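Local coordinates for protein glycosyl hydrolase family 26 (Bacteroides ovatus, PDB 4ZXO) that probably hydrolyses beta-mannans such as galactomannan, as a family 26 glycoside hydrolase (beta-mannanase) of a gut bacterium, at residues Lys25-Gly30 with Ser296-Trp301; Leu100-Arg105 with Arg162-His167; Val236-Arg241 with Thr271-Ile276. All coordinates share one frame; numbering follows the deposited sequence. Where two conformers were deposited one is given.

Interaction 1: Lys25-Gly30 with Ser296-Trp301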
loop_
_atom_site.group_PDB
_atom_site.type_symbol
_atom_site.label_atom_id
_atom_site.label_comp_id
_atom_site.label_asym_id
_atom_site.label_seq_id
_atom_site.Cartn_x
_atom_site.Cartn_y
_atom_site.Cartn_z
ATOM N N LYS A 25 -1.139 -19.974 -0.128
ATOM C CA LYS A 25 -0.162 -19.639 -1.188
ATOM C C LYS A 25 1.107 -18.998 -0.656
ATOM O O LYS A 25 2.155 -19.113 -1.276
ATOM C CB LYS A 25 -0.791 -18.681 -2.222
ATOM C CG LYS A 25 -2.058 -19.205 -2.942
ATOM C CD LYS A 25 -1.768 -20.402 -3.820
ATOM C CE LYS A 25 -1.073 -19.984 -5.092
ATOM N NZ LYS A 25 -0.937 -21.189 -6.029
ATOM N N GLY A 26 0.995 -18.242 0.437
ATOM C CA GLY A 26 2.172 -17.541 0.960
ATOM C C GLY A 26 1.942 -16.040 0.934
ATOM O O GLY A 26 0.828 -15.581 0.662
ATOM N N ILE A 27 3.019 -15.313 1.186
ATOM C CA ILE A 27 2.996 -13.862 1.396
ATOM C C ILE A 27 3.744 -13.176 0.261
ATOM O O ILE A 27 4.950 -13.368 0.130
ATOM C CB ILE A 27 3.669 -13.471 2.720
ATOM C CG1 ILE A 27 3.114 -14.237 3.924
ATOM C CG2 ILE A 27 3.485 -11.965 2.963
ATOM C CD1 ILE A 27 3.877 -14.009 5.223
ATOM N N LEU A 28 3.064 -12.381 -0.561
ATOM C CA LEU A 28 3.794 -11.618 -1.592
ATOM C C LEU A 28 4.704 -10.615 -0.982
ATOM O O LEU A 28 4.301 -9.916 -0.073
ATOM C CB LEU A 28 2.801 -10.896 -2.517
ATOM C CG LEU A 28 1.899 -11.820 -3.366
ATOM C CD1 LEU A 28 0.593 -11.057 -3.782
ATOM C CD2 LEU A 28 2.661 -12.337 -4.572
ATOM N N PHE A 29 5.931 -10.513 -1.491
ATOM C CA PHE A 29 6.831 -9.487 -1.010
ATOM C C PHE A 29 6.742 -8.229 -1.848
ATOM O O PHE A 29 6.752 -8.317 -3.090
ATOM C CB PHE A 29 8.270 -9.973 -1.025
ATOM C CG PHE A 29 9.222 -8.968 -0.411
ATOM C CD1 PHE A 29 9.270 -8.792 0.982
ATOM C CD2 PHE A 29 9.983 -8.136 -1.202
ATOM C CE1 PHE A 29 10.122 -7.812 1.564
ATOM C CE2 PHE A 29 10.822 -7.168 -0.621
ATOM C CZ PHE A 29 10.901 -7.012 0.751
ATOM N N GLY A 30 6.734 -7.062 -1.174
ATOM C CA GLY A 30 6.532 -5.791 -1.818
ATOM C C GLY A 30 7.606 -4.744 -1.533
ATOM O O GLY A 30 8.232 -4.752 -0.466
ATOM N N SER A 296 -1.508 -11.576 3.078
ATOM C CA SER A 296 -1.493 -11.666 1.617
ATOM C C SER A 296 -0.243 -11.051 1.029
ATOM O O SER A 296 0.218 -11.490 -0.032
ATOM C CB SER A 296 -2.695 -10.979 0.999
ATOM O OG SER A 296 -3.878 -11.580 1.457
ATOM N N TYR A 297 0.271 -9.996 1.688
ATOM C CA TYR A 297 1.511 -9.394 1.242
ATOM C C TYR A 297 2.135 -8.596 2.383
ATOM O O TYR A 297 1.475 -8.312 3.406
ATOM C CB TYR A 297 1.333 -8.504 -0.006
ATOM C CG TYR A 297 0.373 -7.323 0.070
ATOM C CD1 TYR A 297 0.812 -6.011 0.332
ATOM C CD2 TYR A 297 -0.993 -7.533 -0.140
ATOM C CE1 TYR A 297 -0.123 -4.930 0.331
ATOM C CE2 TYR A 297 -1.891 -6.519 -0.145
ATOM C CZ TYR A 297 -1.474 -5.225 0.091
ATOM O OH TYR A 297 -2.475 -4.264 0.106
ATOM N N VAL A 298 3.429 -8.313 2.229
ATOM C CA VAL A 298 4.201 -7.483 3.154
ATOM C C VAL A 298 5.000 -6.541 2.292
ATOM O O VAL A 298 5.692 -7.006 1.360
ATOM C CB VAL A 298 5.167 -8.307 4.073
ATOM C CG1 VAL A 298 6.094 -9.182 3.313
ATOM C CG2 VAL A 298 6.007 -7.368 4.972
ATOM N N LEU A 299 4.956 -5.245 2.587
ATOM C CA LEU A 299 5.595 -4.285 1.711
ATOM C C LEU A 299 6.542 -3.432 2.509
ATOM O O LEU A 299 6.162 -2.890 3.540
ATOM C CB LEU A 299 4.527 -3.396 1.038
ATOM C CG LEU A 299 5.162 -2.428 0.025
ATOM C CD1 LEU A 299 4.460 -2.451 -1.329
ATOM C CD2 LEU A 299 5.190 -1.049 0.617
ATOM N N VAL A 300 7.773 -3.306 2.035
ATOM C CA VAL A 300 8.730 -2.408 2.704
ATOM C C VAL A 300 8.873 -1.121 1.883
ATOM O O VAL A 300 8.648 -1.080 0.639
ATOM C CB VAL A 300 10.127 -3.051 2.906
ATOM C CG1 VAL A 300 10.006 -4.338 3.742
ATOM C CG2 VAL A 300 10.858 -3.258 1.589
ATOM N N TRP A 301 9.273 -0.051 2.578
ATOM C CA TRP A 301 9.203 1.293 1.998
ATOM C C TRP A 301 10.370 1.566 1.030
ATOM O O TRP A 301 11.203 0.692 0.777
ATOM C CB TRP A 301 9.135 2.344 3.126
ATOM C CG TRP A 301 8.559 3.678 2.645
ATOM C CD1 TRP A 301 9.186 4.930 2.652
ATOM C CD2 TRP A 301 7.267 3.900 2.048
ATOM N NE1 TRP A 301 8.348 5.882 2.101
ATOM C CE2 TRP A 301 7.178 5.278 1.715
ATOM C CE3 TRP A 301 6.167 3.065 1.797
ATOM C CZ2 TRP A 301 6.009 5.838 1.172
ATOM C CZ3 TRP A 301 5.019 3.612 1.226
ATOM C CH2 TRP A 301 4.961 4.989 0.912
HETATM O O HOH W 1 -0.480 -13.965 -1.128
#
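The ring of Phe29 meets two valines of the neighbouring strand, both at an oblique angle. Phe29 CZ touches Val300 CG2 at 3.8 Å, and Phe29 CD1 lies 4.0 Å from Val298 CG1. CG is anti to the backbone N (chi1 -175°), and the far end of the ring comes closer to strand 297-300 than the first bond of the side chain suggests. Elsewhere around this ring, Phe324 meets it edge-to-face and Phe335 lies against it with planes about 25° apart. Val298 CG1 also touches Ile27 CG2. Leu28 and Tyr297 point to the other face of the sheet and meet CB to CB at 3.8 Å. Between the two faces, four backbone hydrogen bonds set the parallel register. Leu28 N binds Ser296 O, Val298 N binds Leu28 O, Gly30 N binds Val298 O at 2.7 Å, and Val300 N binds Gly30 O. Where the pairing begins, a water donates to both Gly26 O and Ser296 O. At Gly30 a modelled CB would fall only 2.9 Å from Leu299 CD1, so with Leu299 placed as it is, even an alanine would be too close. The axes of strands 27-30 and 297-300 run at 14° to each other, 4.6 Å apart at closest approach. The first of the eight core strands thus pairs in parallel with the last, the closure expected of a (beta/alpha)8, or TIM, barrel.

Interaction 2: Leu100-Arg105 with Arg162-His167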
loop_
_atom_site.group_PDB
_atom_site.type_symbol
_atom_site.label_atom_id
_atom_site.label_comp_id
_atom_site.label_asym_id
_atom_site.label_seq_id
_atom_site.Cartn_x
_atom_site.Cartn_y
_atom_site.Cartn_z
ATOM N N LEU A 100 -1.331 1.434 -4.703
ATOM C CA LEU A 100 -1.075 2.886 -4.802
ATOM C C LEU A 100 -1.496 3.567 -3.511
ATOM O O LEU A 100 -2.643 3.335 -3.050
ATOM C CB LEU A 100 -1.871 3.505 -5.962
ATOM C CG LEU A 100 -1.419 2.940 -7.308
ATOM C CD1 LEU A 100 -2.413 3.414 -8.381
ATOM C CD2 LEU A 100 -0.019 3.422 -7.694
ATOM N N SER A 101 -0.606 4.355 -2.934
ATOM C CA SER A 101 -0.983 5.210 -1.828
ATOM C C SER A 101 -1.203 6.637 -2.340
ATOM O O SER A 101 -0.987 6.915 -3.525
ATOM C CB SER A 101 0.087 5.175 -0.729
ATOM O OG SER A 101 1.368 5.307 -1.303
ATOM N N TRP A 102 -1.647 7.533 -1.467
ATOM C CA TRP A 102 -2.006 8.884 -1.914
ATOM C C TRP A 102 -1.665 9.881 -0.834
ATOM O O TRP A 102 -2.529 10.211 0.026
ATOM C CB TRP A 102 -3.536 8.957 -2.231
ATOM C CG TRP A 102 -3.947 10.209 -2.959
ATOM C CD1 TRP A 102 -3.146 11.060 -3.693
ATOM C CD2 TRP A 102 -5.272 10.729 -3.043
ATOM N NE1 TRP A 102 -3.912 12.096 -4.201
ATOM C CE2 TRP A 102 -5.212 11.917 -3.813
ATOM C CE3 TRP A 102 -6.493 10.326 -2.504
ATOM C CZ2 TRP A 102 -6.336 12.708 -4.086
ATOM C CZ3 TRP A 102 -7.636 11.101 -2.789
ATOM C CH2 TRP A 102 -7.550 12.292 -3.595
ATOM N N HIS A 103 -0.428 10.376 -0.866
ATOM C CA HIS A 103 -0.077 11.445 0.067
ATOM C C HIS A 103 -0.591 12.793 -0.509
ATOM O O HIS A 103 0.178 13.626 -1.074
ATOM C CB HIS A 103 1.442 11.480 0.311
ATOM C CG HIS A 103 1.928 10.397 1.212
ATOM N ND1 HIS A 103 2.123 9.093 0.792
ATOM C CD2 HIS A 103 2.346 10.446 2.498
ATOM C CE1 HIS A 103 2.627 8.385 1.798
ATOM N NE2 HIS A 103 2.759 9.181 2.846
ATOM N N VAL A 104 -1.899 12.977 -0.367
ATOM C CA VAL A 104 -2.608 14.093 -0.988
ATOM C C VAL A 104 -2.342 15.398 -0.241
ATOM O O VAL A 104 -2.200 15.430 1.005
ATOM C CB VAL A 104 -4.125 13.763 -1.025
ATOM C CG1 VAL A 104 -4.675 13.366 0.375
ATOM C CG2 VAL A 104 -5.009 14.823 -1.681
ATOM N N ARG A 105 -2.264 16.470 -1.029
ATOM C CA ARG A 105 -2.072 17.800 -0.488
ATOM C C ARG A 105 -3.226 18.192 0.452
ATOM O O ARG A 105 -4.327 17.592 0.450
ATOM C CB ARG A 105 -1.992 18.822 -1.642
ATOM C CG ARG A 105 -0.888 18.597 -2.653
ATOM C CD ARG A 105 0.525 18.824 -2.139
ATOM N NE ARG A 105 0.741 20.240 -1.767
ATOM C CZ ARG A 105 1.906 20.732 -1.380
ATOM N NH1 ARG A 105 2.972 19.975 -1.365
ATOM N NH2 ARG A 105 2.012 22.015 -1.037
ATOM N N ARG A 162 -4.864 2.601 -1.490
ATOM C CA ARG A 162 -4.754 2.687 -0.024
ATOM C C ARG A 162 -4.678 4.131 0.406
ATOM O O ARG A 162 -3.621 4.580 0.898
ATOM C CB ARG A 162 -3.479 1.902 0.405
ATOM C CG ARG A 162 -3.330 1.708 1.867
ATOM C CD ARG A 162 -2.126 0.813 2.149
ATOM N NE ARG A 162 -0.871 1.411 1.721
ATOM C CZ ARG A 162 -0.056 2.123 2.534
ATOM N NH1 ARG A 162 -0.433 2.418 3.794
ATOM N NH2 ARG A 162 1.098 2.618 2.065
ATOM N N PRO A 163 -5.753 4.893 0.243
ATOM C CA PRO A 163 -5.732 6.308 0.611
ATOM C C PRO A 163 -5.960 6.454 2.134
ATOM O O PRO A 163 -6.345 5.479 2.788
ATOM C CB PRO A 163 -6.931 6.882 -0.167
ATOM C CG PRO A 163 -7.924 5.723 -0.129
ATOM C CD PRO A 163 -7.029 4.516 -0.406
ATOM N N TRP A 164 -5.763 7.651 2.667
ATOM C CA TRP A 164 -6.211 7.969 4.044
ATOM C C TRP A 164 -5.568 7.043 5.065
ATOM O O TRP A 164 -6.190 6.602 6.045
ATOM C CB TRP A 164 -7.748 7.875 4.176
ATOM C CG TRP A 164 -8.504 8.554 3.042
ATOM C CD1 TRP A 164 -9.444 7.976 2.214
ATOM C CD2 TRP A 164 -8.333 9.906 2.573
ATOM N NE1 TRP A 164 -9.870 8.882 1.275
ATOM C CE2 TRP A 164 -9.207 10.069 1.461
ATOM C CE3 TRP A 164 -7.501 10.984 2.962
ATOM C CZ2 TRP A 164 -9.318 11.279 0.774
ATOM C CZ3 TRP A 164 -7.610 12.183 2.265
ATOM C CH2 TRP A 164 -8.491 12.303 1.174
ATOM N N HIS A 165 -4.304 6.738 4.837
ATOM C CA HIS A 165 -3.604 5.759 5.676
ATOM C C HIS A 165 -3.133 6.347 7.028
ATOM O O HIS A 165 -3.081 7.559 7.233
ATOM C CB HIS A 165 -2.433 5.159 4.863
ATOM C CG HIS A 165 -1.333 6.116 4.543
ATOM N ND1 HIS A 165 -1.515 7.265 3.794
ATOM C CD2 HIS A 165 0.003 6.024 4.790
ATOM C CE1 HIS A 165 -0.341 7.864 3.649
ATOM N NE2 HIS A 165 0.596 7.118 4.230
ATOM N N GLU A 166 -2.791 5.462 7.940
ATOM C CA GLU A 166 -2.161 5.861 9.208
ATOM C C GLU A 166 -3.070 6.812 9.921
ATOM O O GLU A 166 -2.635 7.789 10.577
ATOM C CB GLU A 166 -0.748 6.447 8.987
ATOM C CG GLU A 166 0.178 5.316 8.547
ATOM C CD GLU A 166 1.545 5.696 8.098
ATOM O OE1 GLU A 166 1.970 6.818 8.360
ATOM O OE2 GLU A 166 2.233 4.817 7.483
ATOM N N HIS A 167 -4.374 6.496 9.885
ATOM C CA HIS A 167 -5.339 7.483 10.374
ATOM C C HIS A 167 -5.510 7.492 11.882
ATOM O O HIS A 167 -6.212 8.381 12.419
ATOM C CB HIS A 167 -6.696 7.239 9.722
ATOM C CG HIS A 167 -7.338 5.988 10.183
ATOM N ND1 HIS A 167 -7.062 4.753 9.611
ATOM C CD2 HIS A 167 -8.233 5.769 11.179
ATOM C CE1 HIS A 167 -7.764 3.834 10.251
ATOM N NE2 HIS A 167 -8.470 4.422 11.210
HETATM O O HOH W 2 2.405 2.815 -0.898
HETATM O O HOH W 3 -2.477 6.974 1.131
HETATM O O HOH W 4 -5.155 9.735 0.905
#
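Arg162 reaches across from the end of its strand to Leu100 and Ser101. Its backbone N donates to Leu100 O at 2.8 Å, and Arg162 CB rests 3.8 Å from that same oxygen. The side chain then runs extended through CD and bends at chi3 (63°), which swings NE out of that line. At the tip, Arg162 NH2 approaches Ser101 CB obliquely at 3.9 Å. A water in the guanidinium plane accepts from NH2 and donates to Ser101 OG. NH2 also forms a salt bridge with Glu270 and NH1 one with Asp235, while Ser101 OG is bound by Asp64.

Beyond this point the two backbone segments are linked through water. One molecule accepts from Trp102 N and donates to Arg162 O; another accepts from Trp164 N and donates to Trp102 O. Among the side chains, the edge of His165 is turned to the face of His103 in an offset edge-to-face pair, planes at 75°, with His165 CE1 3.4 Å above the His103 ring and toward its rim. The two NE2 atoms of His103 and His165 are 3.3 Å apart, and His103 ND1 is hydrogen-bonded to Asp64. Trp102 and Trp164 run alongside each other in the same direction, their six-membered rings oblique, with Trp102 CZ3 3.9 Å from Trp164 CZ2, and Val104 CG1 packs obliquely on Trp164 CZ3 at 3.7 Å.

The contact therefore divides into an aromatic, apolar part and a buried polar part. With a carboxylate on each terminal nitrogen and a water in its plane, the guanidinium is probably fixed in rotation; its charge is probably largely balanced by these carboxylates, and it would in turn help hold both in place.

Interaction 3: Val236-Arg241 with Thr271-Ile276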
loop_
_atom_site.group_PDB
_atom_site.type_symbol
_atom_site.label_atom_id
_atom_site.label_comp_id
_atom_site.label_asym_id
_atom_site.label_seq_id
_atom_site.Cartn_x
_atom_site.Cartn_y
_atom_site.Cartn_z
ATOM N N VAL A 236 3.535 -0.609 10.241
ATOM C CA VAL A 236 4.296 -0.709 11.482
ATOM C C VAL A 236 5.767 -0.820 11.128
ATOM O O VAL A 236 6.151 -1.770 10.430
ATOM C CB VAL A 236 3.881 -1.963 12.356
ATOM C CG1 VAL A 236 4.696 -1.991 13.649
ATOM C CG2 VAL A 236 2.357 -2.012 12.604
ATOM N N TYR A 237 6.568 0.166 11.566
ATOM C CA TYR A 237 8.020 0.165 11.308
ATOM C C TYR A 237 8.821 -0.218 12.548
ATOM O O TYR A 237 8.356 -0.056 13.678
ATOM C CB TYR A 237 8.479 1.558 10.825
ATOM C CG TYR A 237 8.076 1.826 9.388
ATOM C CD1 TYR A 237 8.964 1.606 8.319
ATOM C CD2 TYR A 237 6.810 2.291 9.105
ATOM C CE1 TYR A 237 8.585 1.852 7.013
ATOM C CE2 TYR A 237 6.410 2.526 7.789
ATOM C CZ TYR A 237 7.292 2.294 6.749
ATOM O OH TYR A 237 6.889 2.542 5.453
ATOM N N GLN A 238 10.027 -0.733 12.339
ATOM C CA GLN A 238 10.878 -1.001 13.474
ATOM C C GLN A 238 11.683 0.241 13.910
ATOM O O GLN A 238 12.451 0.833 13.135
ATOM C CB GLN A 238 11.858 -2.131 13.192
ATOM C CG GLN A 238 12.806 -2.318 14.407
ATOM C CD GLN A 238 13.665 -3.570 14.291
ATOM O OE1 GLN A 238 13.186 -4.635 13.859
ATOM N NE2 GLN A 238 14.937 -3.461 14.695
ATOM N N PHE A 239 11.523 0.606 15.177
ATOM C CA PHE A 239 12.336 1.654 15.761
ATOM C C PHE A 239 13.262 1.066 16.789
ATOM O O PHE A 239 14.429 1.471 16.882
ATOM C CB PHE A 239 11.454 2.774 16.372
ATOM C CG PHE A 239 10.681 3.473 15.343
ATOM C CD1 PHE A 239 11.339 4.324 14.467
ATOM C CD2 PHE A 239 9.340 3.218 15.158
ATOM C CE1 PHE A 239 10.633 4.965 13.419
ATOM C CE2 PHE A 239 8.625 3.877 14.138
ATOM C CZ PHE A 239 9.275 4.719 13.257
ATOM N N GLU A 240 12.759 0.104 17.540
ATOM C CA GLU A 240 13.584 -0.705 18.444
ATOM C C GLU A 240 13.106 -2.156 18.322
ATOM O O GLU A 240 11.914 -2.398 18.199
ATOM C CB GLU A 240 13.469 -0.179 19.873
ATOM C CG GLU A 240 14.384 -0.885 20.854
ATOM C CD GLU A 240 13.742 -2.079 21.507
ATOM O OE1 GLU A 240 12.491 -2.110 21.629
ATOM O OE2 GLU A 240 14.505 -3.002 21.868
ATOM N N ARG A 241 14.023 -3.114 18.318
ATOM C CA ARG A 241 13.627 -4.447 17.896
ATOM C C ARG A 241 12.596 -5.106 18.805
ATOM O O ARG A 241 11.629 -5.673 18.300
ATOM C CB ARG A 241 14.846 -5.340 17.811
ATOM C CG ARG A 241 14.551 -6.741 17.343
ATOM C CD ARG A 241 15.846 -7.534 17.159
ATOM N NE ARG A 241 15.528 -8.835 16.598
ATOM C CZ ARG A 241 15.213 -9.900 17.325
ATOM N NH1 ARG A 241 15.164 -9.802 18.658
ATOM N NH2 ARG A 241 14.975 -11.064 16.725
ATOM N N THR A 271 6.146 -1.634 6.180
ATOM C CA THR A 271 7.023 -1.926 7.270
ATOM C C THR A 271 8.456 -1.694 6.803
ATOM O O THR A 271 8.714 -1.252 5.656
ATOM C CB THR A 271 6.845 -3.382 7.787
ATOM O OG1 THR A 271 7.496 -3.533 9.071
ATOM C CG2 THR A 271 7.363 -4.375 6.823
ATOM N N GLY A 272 9.386 -1.931 7.711
ATOM C CA GLY A 272 10.802 -1.799 7.392
ATOM C C GLY A 272 11.618 -1.362 8.563
ATOM O O GLY A 272 11.092 -0.962 9.614
ATOM N N LEU A 273 12.938 -1.468 8.384
ATOM C CA LEU A 273 13.937 -0.957 9.332
ATOM C C LEU A 273 14.818 -0.015 8.554
ATOM O O LEU A 273 15.552 -0.476 7.653
ATOM C CB LEU A 273 14.768 -2.094 9.917
ATOM C CG LEU A 273 16.011 -1.661 10.709
ATOM C CD1 LEU A 273 15.526 -0.923 11.932
ATOM C CD2 LEU A 273 16.823 -2.897 11.119
ATOM N N GLU A 274 14.715 1.289 8.839
ATOM C CA GLU A 274 15.428 2.252 8.009
ATOM C C GLU A 274 16.960 1.967 7.954
ATOM O O GLU A 274 17.630 1.861 9.014
ATOM C CB GLU A 274 15.140 3.674 8.515
ATOM C CG GLU A 274 15.729 4.691 7.605
ATOM C CD GLU A 274 15.582 6.098 8.112
ATOM O OE1 GLU A 274 15.598 6.308 9.355
ATOM O OE2 GLU A 274 15.435 7.009 7.276
ATOM N N GLY A 275 17.518 1.860 6.736
ATOM C CA GLY A 275 18.946 1.613 6.593
ATOM C C GLY A 275 19.372 0.203 6.922
ATOM O O GLY A 275 20.582 -0.064 6.958
ATOM N N ILE A 276 18.383 -0.682 7.153
ATOM C CA ILE A 276 18.568 -2.054 7.654
ATOM C C ILE A 276 19.960 -2.350 8.201
ATOM O O ILE A 276 20.719 -3.148 7.608
ATOM C CB ILE A 276 18.251 -3.139 6.546
ATOM C CG1 ILE A 276 17.087 -2.704 5.658
ATOM C CG2 ILE A 276 17.855 -4.424 7.236
ATOM C CD1 ILE A 276 17.455 -2.572 4.184
HETATM O O HOH W 5 12.805 2.155 10.768
#
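Thr271 OG1 is held by two partners: it donates to Val236 O at 2.6 Å and is also hydrogen-bonded to Tyr244 OH. The bond to Val236 is nearly in line with the carbonyl (C=O...donor angle 167°), an approach made possible by OG1 standing anti to the backbone N (chi1 -166°). Thr271 CA lies 3.3 Å from the same Val236 O, in a CA-H...O contact. The next link is a backbone one, Gln238 N to Gly272 O at 2.9 Å.

Between these bonds the ring of Tyr237 lies over the opposing backbone. Thr271 CA sits 4.0 Å above the plane, over the ring centre, and Tyr237 CE1 is 3.4 Å from Thr271 O. The Tyr237 OH is hydrogen-bonded to Glu270 OE1, and Tyr312 meets the ring edge-to-face. An alanine at Tyr237 would keep CB but remove ring and hydroxyl, and would probably leave Glu270 OE1 without this mate and open a gap above Thr271. Gly272 follows alongside, its O oblique to the ring; at its backbone angles (phi 148°) a CB would collide with the carbonyl O of Thr271.

Further along, the extended Gln238 chain crosses Leu273 obliquely, with Gln238 NE2 3.8 Å from Leu273 CD1, while OE1 is engaged by Trp281 NE1. Leu273 CD1 is also 3.7 Å from Gln238 O. That oxygen accepts from a water, which in turn accepts from Glu274 N, just inside the type II turn Leu273-Ile276.

These two loops leave the C-terminal ends of adjacent parallel strands, 231-235 and 266-271, before helices 241-262 and 281-290. That is the catalytic end of a (beta/alpha)8 barrel, where the substrate cleft of family 26 mannanases lies.

How the interactions relate
Interactions 1 and 2 reach one parallel barrel sheet, and interaction 3 joins loops leaving two of its strands; their centres are about 16 to 20 Å apart. Interaction 1 joins the first and last core strands, and both others are nested in the loop it closes; interaction 2 is complete before interaction 3 opens. Interactions 1 and 3 meet where strands 266-271 and 295-300 pair, with Leu299 O 2.9 Å from Thr271 N, a probable hydrogen bond. Trp301 bridges further, its CZ3 lying 4.1 Å from Arg162 NH2 and its CB against Tyr237 OH. Interactions 2 and 3 do not touch, their nearest atoms about 5 Å apart. Closure of the barrel thus brings strand-end residues distant in sequence around the probable active-site end.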